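Local atomic coordinates of novel protein similar to vertebrate potassium voltage-gated channel, subfamily H (Eag-related) family (Danio rerio, PDB entry 3UKN), a protein that probably forms, as one of four pore-forming subunits, a voltage-gated potassium channel, of which this piece is the cytoplasmic C-linker and cyclic nucleotide-binding homology domain. Residues S101-G106 with C168-I173; T45-N50 with Q112-Q117. All coordinates share one frame; numbering follows the deposited sequence.

Interaction 1: residues S101-G106 with C168-I173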
ATOM      1  N   SER B 101      14.939   2.167   1.059  1.00 46.66           N
ATOM      2  CA  SER B 101      14.617   3.459   1.650  1.00 43.10           C
ATOM      3  C   SER B 101      15.798   4.000   2.415  1.00 46.69           C
ATOM      4  O   SER B 101      16.506   3.243   3.080  1.00 47.64           O
ATOM      5  CB  SER B 101      13.394   3.375   2.576  1.00 39.72           C
ATOM      6  OG  SER B 101      13.098   4.646   3.157  1.00 31.35           O
ATOM      7  N   PHE B 102      16.008   5.308   2.298  1.00 45.32           N
ATOM      8  CA  PHE B 102      16.973   6.020   3.119  1.00 49.07           C
ATOM      9  C   PHE B 102      16.337   6.168   4.483  1.00 38.78           C
ATOM     10  O   PHE B 102      15.106   6.148   4.615  1.00 39.64           O
ATOM     11  CB  PHE B 102      17.286   7.415   2.553  1.00 68.79           C
ATOM     12  CG  PHE B 102      18.012   7.396   1.234  1.00 93.75           C
ATOM     13  CD1 PHE B 102      19.398   7.383   1.188  1.00104.78           C
ATOM     14  CD2 PHE B 102      17.309   7.404   0.038  1.00103.04           C
ATOM     15  CE1 PHE B 102      20.068   7.367  -0.024  1.00114.29           C
ATOM     16  CE2 PHE B 102      17.975   7.389  -1.172  1.00113.54           C
ATOM     17  CZ  PHE B 102      19.355   7.370  -1.203  1.00119.42           C
ATOM     18  N   CYS B 103      17.175   6.314   5.495  1.00 38.58           N
ATOM     19  CA  CYS B 103      16.721   6.445   6.865  1.00 35.92           C
ATOM     20  C   CYS B 103      17.632   7.479   7.540  1.00 37.73           C
ATOM     21  O   CYS B 103      18.834   7.524   7.286  1.00 43.03           O
ATOM     22  CB  CYS B 103      16.789   5.069   7.558  1.00 34.83           C
ATOM     23  SG  CYS B 103      15.925   4.968   9.140  1.00 49.65           S
ATOM     24  N   ALA B 104      17.056   8.344   8.364  1.00 39.59           N
ATOM     25  CA  ALA B 104      17.833   9.400   9.002  1.00 32.18           C
ATOM     26  C   ALA B 104      18.246   8.999  10.415  1.00 29.74           C
ATOM     27  O   ALA B 104      17.597   8.153  11.046  1.00 34.62           O
ATOM     28  CB  ALA B 104      17.044  10.696   9.031  1.00 30.76           C
ATOM     29  N   PRO B 105      19.333   9.597  10.921  1.00 35.12           N
ATOM     30  CA  PRO B 105      19.777   9.298  12.281  1.00 36.93           C
ATOM     31  C   PRO B 105      18.648   9.540  13.276  1.00 40.04           C
ATOM     32  O   PRO B 105      17.987  10.564  13.202  1.00 36.58           O
ATOM     33  CB  PRO B 105      20.903  10.313  12.509  1.00 37.38           C
ATOM     34  CG  PRO B 105      21.402  10.629  11.157  1.00 36.67           C
ATOM     35  CD  PRO B 105      20.202  10.582  10.258  1.00 36.96           C
ATOM     36  N   GLY B 106      18.435   8.602  14.192  1.00 38.17           N
ATOM     37  CA  GLY B 106      17.405   8.739  15.211  1.00 36.70           C
ATOM     38  C   GLY B 106      16.010   8.392  14.718  1.00 39.11           C
ATOM     39  O   GLY B 106      15.041   8.425  15.485  1.00 47.59           O
ATOM     40  N   CYS B 168      21.171   5.741   6.883  1.00 40.41           N
ATOM     41  CA  CYS B 168      21.116   4.328   6.500  1.00 50.20           C
ATOM     42  C   CYS B 168      20.440   4.099   5.157  1.00 53.18           C
ATOM     43  O   CYS B 168      19.498   4.794   4.781  1.00 48.68           O
ATOM     44  CB  CYS B 168      20.346   3.515   7.541  1.00 45.11           C
ATOM     45  SG  CYS B 168      21.144   3.356   9.123  1.00 42.73           S
ATOM     46  N   ASP B 169      20.926   3.089   4.451  1.00 46.41           N
ATOM     47  CA  ASP B 169      20.312   2.648   3.213  1.00 49.58           C
ATOM     48  C   ASP B 169      19.809   1.216   3.393  1.00 45.52           C
ATOM     49  O   ASP B 169      20.597   0.280   3.545  1.00 49.36           O
ATOM     50  CB  ASP B 169      21.319   2.727   2.075  1.00 66.08           C
ATOM     51  CG  ASP B 169      20.683   2.533   0.723  1.00 76.95           C
ATOM     52  OD1 ASP B 169      19.666   1.811   0.636  1.00 77.17           O
ATOM     53  OD2 ASP B 169      21.207   3.099  -0.258  1.00 82.41           O
ATOM     54  N   LEU B 170      18.491   1.055   3.378  1.00 37.60           N
ATOM     55  CA  LEU B 170      17.865  -0.215   3.681  1.00 35.90           C
ATOM     56  C   LEU B 170      17.163  -0.830   2.478  1.00 34.36           C
ATOM     57  O   LEU B 170      16.642  -0.119   1.627  1.00 41.86           O
ATOM     58  CB  LEU B 170      16.845  -0.009   4.794  1.00 34.94           C
ATOM     59  CG  LEU B 170      17.405   0.581   6.086  1.00 39.26           C
ATOM     60  CD1 LEU B 170      16.261   1.050   6.985  1.00 45.33           C
ATOM     61  CD2 LEU B 170      18.241  -0.457   6.793  1.00 37.75           C
ATOM     62  N   GLN B 171      17.166  -2.156   2.413  1.00 31.12           N
ATOM     63  CA  GLN B 171      16.318  -2.893   1.489  1.00 25.97           C
ATOM     64  C   GLN B 171      15.360  -3.720   2.311  1.00 29.22           C
ATOM     65  O   GLN B 171      15.620  -3.994   3.482  1.00 31.72           O
ATOM     66  CB  GLN B 171      17.135  -3.832   0.603  1.00 20.93           C
ATOM     67  CG  GLN B 171      18.017  -3.129  -0.375  1.00 28.12           C
ATOM     68  CD  GLN B 171      18.744  -4.078  -1.297  1.00 33.37           C
ATOM     69  OE1 GLN B 171      18.582  -5.302  -1.221  1.00 29.49           O
ATOM     70  NE2 GLN B 171      19.558  -3.518  -2.177  1.00 34.31           N
ATOM     71  N   TYR B 172      14.269  -4.159   1.694  1.00 21.74           N
ATOM     72  CA  TYR B 172      13.280  -4.924   2.436  1.00 17.60           C
ATOM     73  C   TYR B 172      12.267  -5.579   1.517  1.00 21.11           C
ATOM     74  O   TYR B 172      12.105  -5.182   0.358  1.00 28.49           O
ATOM     75  CB  TYR B 172      12.575  -4.026   3.474  1.00 25.77           C
ATOM     76  CG  TYR B 172      11.688  -2.938   2.890  1.00 26.17           C
ATOM     77  CD1 TYR B 172      10.332  -3.176   2.624  1.00 25.65           C
ATOM     78  CD2 TYR B 172      12.197  -1.661   2.617  1.00 30.24           C
ATOM     79  CE1 TYR B 172       9.498  -2.156   2.093  1.00 28.76           C
ATOM     80  CE2 TYR B 172      11.367  -0.640   2.084  1.00 26.48           C
ATOM     81  CZ  TYR B 172      10.031  -0.901   1.822  1.00 32.21           C
ATOM     82  OH  TYR B 172       9.237   0.107   1.305  1.00 28.43           O
ATOM     83  N   ILE B 173      11.586  -6.575   2.063  1.00 20.18           N
ATOM     84  CA  ILE B 173      10.498  -7.272   1.406  1.00 20.31           C
ATOM     85  C   ILE B 173       9.368  -7.414   2.446  1.00 26.10           C
ATOM     86  O   ILE B 173       9.619  -7.818   3.590  1.00 24.77           O
ATOM     87  CB  ILE B 173      10.936  -8.654   0.977  1.00 27.81           C
ATOM     88  CG1 ILE B 173      12.195  -8.567   0.120  1.00 43.44           C
ATOM     89  CG2 ILE B 173       9.818  -9.372   0.235  1.00 23.53           C
ATOM     90  CD1 ILE B 173      12.604  -9.891  -0.482  1.00 50.69           C
TER

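Interaction 2: residues T45-N50 with Q112-Q117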
ATOM      1  N   THR B  45       5.404   9.839  16.011  1.00 49.52           N
ATOM      2  CA  THR B  45       4.824   8.502  15.896  1.00 54.63           C
ATOM      3  C   THR B  45       5.355   7.687  14.716  1.00 44.27           C
ATOM      4  O   THR B  45       4.970   6.541  14.537  1.00 42.18           O
ATOM      5  CB  THR B  45       3.285   8.561  15.808  1.00 55.83           C
ATOM      6  OG1 THR B  45       2.903   9.261  14.617  1.00 49.52           O
ATOM      7  CG2 THR B  45       2.693   9.283  17.022  1.00 66.71           C
ATOM      8  N   TRP B  46       6.253   8.267  13.930  1.00 64.45           N
ATOM      9  CA  TRP B  46       6.748   7.611  12.720  1.00 52.88           C
ATOM     10  C   TRP B  46       7.666   6.402  12.930  1.00 57.42           C
ATOM     11  O   TRP B  46       8.500   6.387  13.834  1.00 59.26           O
ATOM     12  CB  TRP B  46       7.482   8.624  11.843  1.00 39.75           C
ATOM     13  CG  TRP B  46       8.241   7.999  10.711  1.00 38.66           C
ATOM     14  CD1 TRP B  46       9.581   7.713  10.675  1.00 39.02           C
ATOM     15  CD2 TRP B  46       7.708   7.579   9.446  1.00 31.09           C
ATOM     16  NE1 TRP B  46       9.910   7.141   9.466  1.00 38.57           N
ATOM     17  CE2 TRP B  46       8.774   7.047   8.694  1.00 29.50           C
ATOM     18  CE3 TRP B  46       6.428   7.604   8.874  1.00 33.63           C
ATOM     19  CZ2 TRP B  46       8.605   6.547   7.400  1.00 27.27           C
ATOM     20  CZ3 TRP B  46       6.258   7.103   7.590  1.00 26.48           C
ATOM     21  CH2 TRP B  46       7.343   6.582   6.867  1.00 28.90           C
ATOM     22  N   SER B  47       7.511   5.401  12.066  1.00 42.47           N
ATOM     23  CA  SER B  47       8.521   4.354  11.879  1.00 40.80           C
ATOM     24  C   SER B  47       8.490   3.894  10.420  1.00 34.39           C
ATOM     25  O   SER B  47       7.447   3.926   9.767  1.00 23.65           O
ATOM     26  CB  SER B  47       8.289   3.163  12.811  1.00 42.07           C
ATOM     27  OG  SER B  47       7.145   2.431  12.411  1.00 44.11           O
ATOM     28  N   VAL B  48       9.627   3.467   9.889  1.00 40.81           N
ATOM     29  CA  VAL B  48       9.602   2.916   8.546  1.00 32.22           C
ATOM     30  C   VAL B  48       8.706   1.698   8.492  1.00 29.12           C
ATOM     31  O   VAL B  48       7.958   1.527   7.536  1.00 30.23           O
ATOM     32  CB  VAL B  48      10.983   2.541   8.037  1.00 30.60           C
ATOM     33  CG1 VAL B  48      10.857   1.687   6.768  1.00 25.14           C
ATOM     34  CG2 VAL B  48      11.775   3.801   7.777  1.00 22.59           C
ATOM     35  N   ASN B  49       8.782   0.856   9.516  1.00 28.72           N
ATOM     36  CA  ASN B  49       8.017  -0.387   9.541  1.00 29.75           C
ATOM     37  C   ASN B  49       6.538  -0.139   9.291  1.00 34.38           C
ATOM     38  O   ASN B  49       5.911  -0.875   8.544  1.00 30.95           O
ATOM     39  CB  ASN B  49       8.223  -1.147  10.858  1.00 35.19           C
ATOM     40  CG  ASN B  49       7.357  -2.395  10.954  1.00 35.62           C
ATOM     41  OD1 ASN B  49       7.562  -3.364  10.231  1.00 31.63           O
ATOM     42  ND2 ASN B  49       6.386  -2.373  11.851  1.00 36.43           N
ATOM     43  N   ASN B  50       5.985   0.910   9.897  1.00 41.29           N
ATOM     44  CA  ASN B  50       4.574   1.217   9.710  1.00 40.61           C
ATOM     45  C   ASN B  50       4.260   2.013   8.445  1.00 30.66           C
ATOM     46  O   ASN B  50       3.089   2.171   8.083  1.00 33.85           O
ATOM     47  CB  ASN B  50       3.996   1.922  10.949  1.00 53.30           C
ATOM     48  CG  ASN B  50       3.750   0.960  12.099  1.00 61.97           C
ATOM     49  OD1 ASN B  50       4.123  -0.211  12.030  1.00 64.91           O
ATOM     50  ND2 ASN B  50       3.125   1.450  13.160  1.00 57.45           N
ATOM     51  N   GLN B 112       9.033  -0.824  19.231  1.00 36.49           N
ATOM     52  CA  GLN B 112       8.732  -1.989  20.048  1.00 43.84           C
ATOM     53  C   GLN B 112       7.218  -2.147  20.215  1.00 48.35           C
ATOM     54  O   GLN B 112       6.502  -1.171  20.461  1.00 49.73           O
ATOM     55  CB  GLN B 112       9.413  -1.871  21.407  1.00 50.59           C
ATOM     56  CG  GLN B 112       9.074  -3.009  22.345  1.00 55.11           C
ATOM     57  CD  GLN B 112       9.866  -2.958  23.623  1.00 55.70           C
ATOM     58  OE1 GLN B 112      10.856  -2.237  23.722  1.00 55.91           O
ATOM     59  NE2 GLN B 112       9.433  -3.724  24.617  1.00 63.73           N
ATOM     60  N   GLY B 113       6.735  -3.374  20.048  1.00 59.29           N
ATOM     61  CA  GLY B 113       5.319  -3.659  20.180  1.00 52.35           C
ATOM     62  C   GLY B 113       4.529  -3.539  18.887  1.00 49.21           C
ATOM     63  O   GLY B 113       3.403  -4.036  18.800  1.00 39.77           O
ATOM     64  N   ASP B 114       5.093  -2.871  17.885  1.00 47.47           N
ATOM     65  CA  ASP B 114       4.440  -2.827  16.581  1.00 43.33           C
ATOM     66  C   ASP B 114       4.402  -4.225  15.956  1.00 35.46           C
ATOM     67  O   ASP B 114       5.156  -5.121  16.360  1.00 39.61           O
ATOM     68  CB  ASP B 114       5.119  -1.816  15.638  1.00 45.81           C
ATOM     69  CG  ASP B 114       4.710  -0.369  15.932  1.00 54.52           C
ATOM     70  OD1 ASP B 114       3.711  -0.169  16.658  1.00 51.20           O
ATOM     71  OD2 ASP B 114       5.375   0.568  15.432  1.00 51.95           O
ATOM     72  N   ALA B 115       3.503  -4.419  14.994  1.00 39.59           N
ATOM     73  CA  ALA B 115       3.516  -5.637  14.211  1.00 35.47           C
ATOM     74  C   ALA B 115       4.567  -5.505  13.107  1.00 43.80           C
ATOM     75  O   ALA B 115       4.604  -4.500  12.396  1.00 48.27           O
ATOM     76  CB  ALA B 115       2.156  -5.906  13.622  1.00 24.77           C
ATOM     77  N   LEU B 116       5.424  -6.514  12.981  1.00 44.45           N
ATOM     78  CA  LEU B 116       6.443  -6.523  11.944  1.00 37.43           C
ATOM     79  C   LEU B 116       5.780  -6.560  10.565  1.00 30.30           C
ATOM     80  O   LEU B 116       4.928  -7.410  10.306  1.00 28.06           O
ATOM     81  CB  LEU B 116       7.375  -7.722  12.133  1.00 29.18           C
ATOM     82  CG  LEU B 116       8.612  -7.761  11.228  1.00 28.17           C
ATOM     83  CD1 LEU B 116       9.570  -6.582  11.499  1.00 14.61           C
ATOM     84  CD2 LEU B 116       9.323  -9.103  11.359  1.00 29.47           C
ATOM     85  N   GLN B 117       6.162  -5.644   9.684  1.00 24.42           N
ATOM     86  CA  GLN B 117       5.540  -5.585   8.364  1.00 29.71           C
ATOM     87  C   GLN B 117       6.461  -6.128   7.275  1.00 26.93           C
ATOM     88  O   GLN B 117       6.037  -6.383   6.156  1.00 30.57           O
ATOM     89  CB  GLN B 117       5.166  -4.140   8.025  1.00 38.62           C
ATOM     90  CG  GLN B 117       4.184  -3.484   8.989  1.00 38.26           C
ATOM     91  CD  GLN B 117       2.781  -4.005   8.819  1.00 38.30           C
ATOM     92  OE1 GLN B 117       2.408  -4.472   7.740  1.00 32.85           O
ATOM     93  NE2 GLN B 117       1.993  -3.955   9.893  1.00 43.83           N
TER
HETATM   94  O   HOH W   1       5.387   3.507  14.320  1.00 41.01           O
HETATM   95  O   HOH W   2       2.671  -2.112  12.393  1.00 46.59           O

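Interaction 1: residues S101-G106 with C168-I173
Cys103 and Cys168 face each other directly across two antiparallel strands, their CB atoms 3.9 Å apart, yet their sulfurs diverge. SG of Cys103 is anti to its N (chi1 -167°), whereas SG of Cys168 is anti to the carbonyl carbon (chi1 -68°). These separate thiols are small enough to sit flank to flank in a buried layer. Leu170 lies on the same face and reaches diagonally, setting CD1 4.1 Å from CB of Cys103; Met127 of strand 127-131 packs on Leu170 and Cys168, so this side looks into the beta-roll of the cyclic nucleotide-binding homology domain, with 99-103 outermost in its sheet within this chain. Ser101 shares that face; its OG, anti to N, bonds O of Phe102 and N of Leu13, satisfying a small polar group at a buried site. Ser101 and Leu170 are a hydrogen-bonded pair, N of Ser101 2.9 Å from O of Leu170; so are Cys103 and Cys168, N of Cys103 giving O of Cys168 the most bent bond, 131° at the hydrogen. Between the strands, CA of Phe102 makes a CA-H...O contact of 3.3 Å with O of Cys168. Phe102 and Asp169, a non-hydrogen-bonded pair, point to the other face, the poorly ordered Phe102 ring exposed.

Interaction 2: residues T45-N50 with Q112-Q117
Two irregular connections meet: residues 45-50, which leave helix 32-45 of the C-linker and lead toward helix 63-71, and residues 112-117, the loop between strands 108-110 and 118-122 of the cyclic nucleotide-binding homology domain. The turn at 47-50 carries an ST motif, with OG of Ser47 accepting from N of Asn50 at 3.2 Å. CG of Asn49, the central side chain, is anti to the backbone N (chi1 176°), which carries the amide across to the other loop, where it reads two backbone groups. OD1 of Asn49 takes N-H of Gln117 at 2.7 Å, in the carbonyl plane and on a lone pair. ND2 of Asn49 gives a nearly straight bond of 2.8 Å (171° at the hydrogen) to O of Ala115, which lies in the amide plane of Asn49 although the donor stands above the carbonyl plane. Asparagine suits this place because one short, flat group offers both an acceptor and a donor; OD1 also bonds to OH of Tyr120. The side chain of Gln117, bent at chi2, crosses that of Asn49 at about a right angle and brings CG to 3.2 Å from O of Asn49. Water 1 joins OG of Ser47 to O of Thr45 and OD2 of Asp114. Water 2 donates to OD1 of Asn50 and O of Ala115 and accepts from NE2 of Gln117. ND2 of Asn50 lies 3.3 Å from OD2 of Asp114 and makes a weak hydrogen bond to OD2 of Asp60 of the second subunit. With both amide atoms of Asn49 engaged, its flip is fixed, and two main-chain groups of the 112-117 loop, N of Gln117 and O of Ala115, find partners without strand pairing; O of Ala115 is gripped twice, by ND2 of Asn49 and by water 2.

Overall arrangement
Interaction 1 is the more buried contact and lies wholly within the cyclic nucleotide-binding homology domain, joining neighbouring strands of one sheet by regular backbone bonds with cysteine and leucine side chains packed on the buried face. Interaction 2 is only partly buried and joins the connection out of C-linker helix 32-45 to a loop of that domain, so an asparagine side chain and two waters do the work that paired main chains do in the sheet. The centres of interactions 1 and 2 are about 13 Å apart, without touching. Strand 108-110, between 101-106 and 112-117, also pairs by backbone with Asn49, and interaction 2 alone reaches the second subunit.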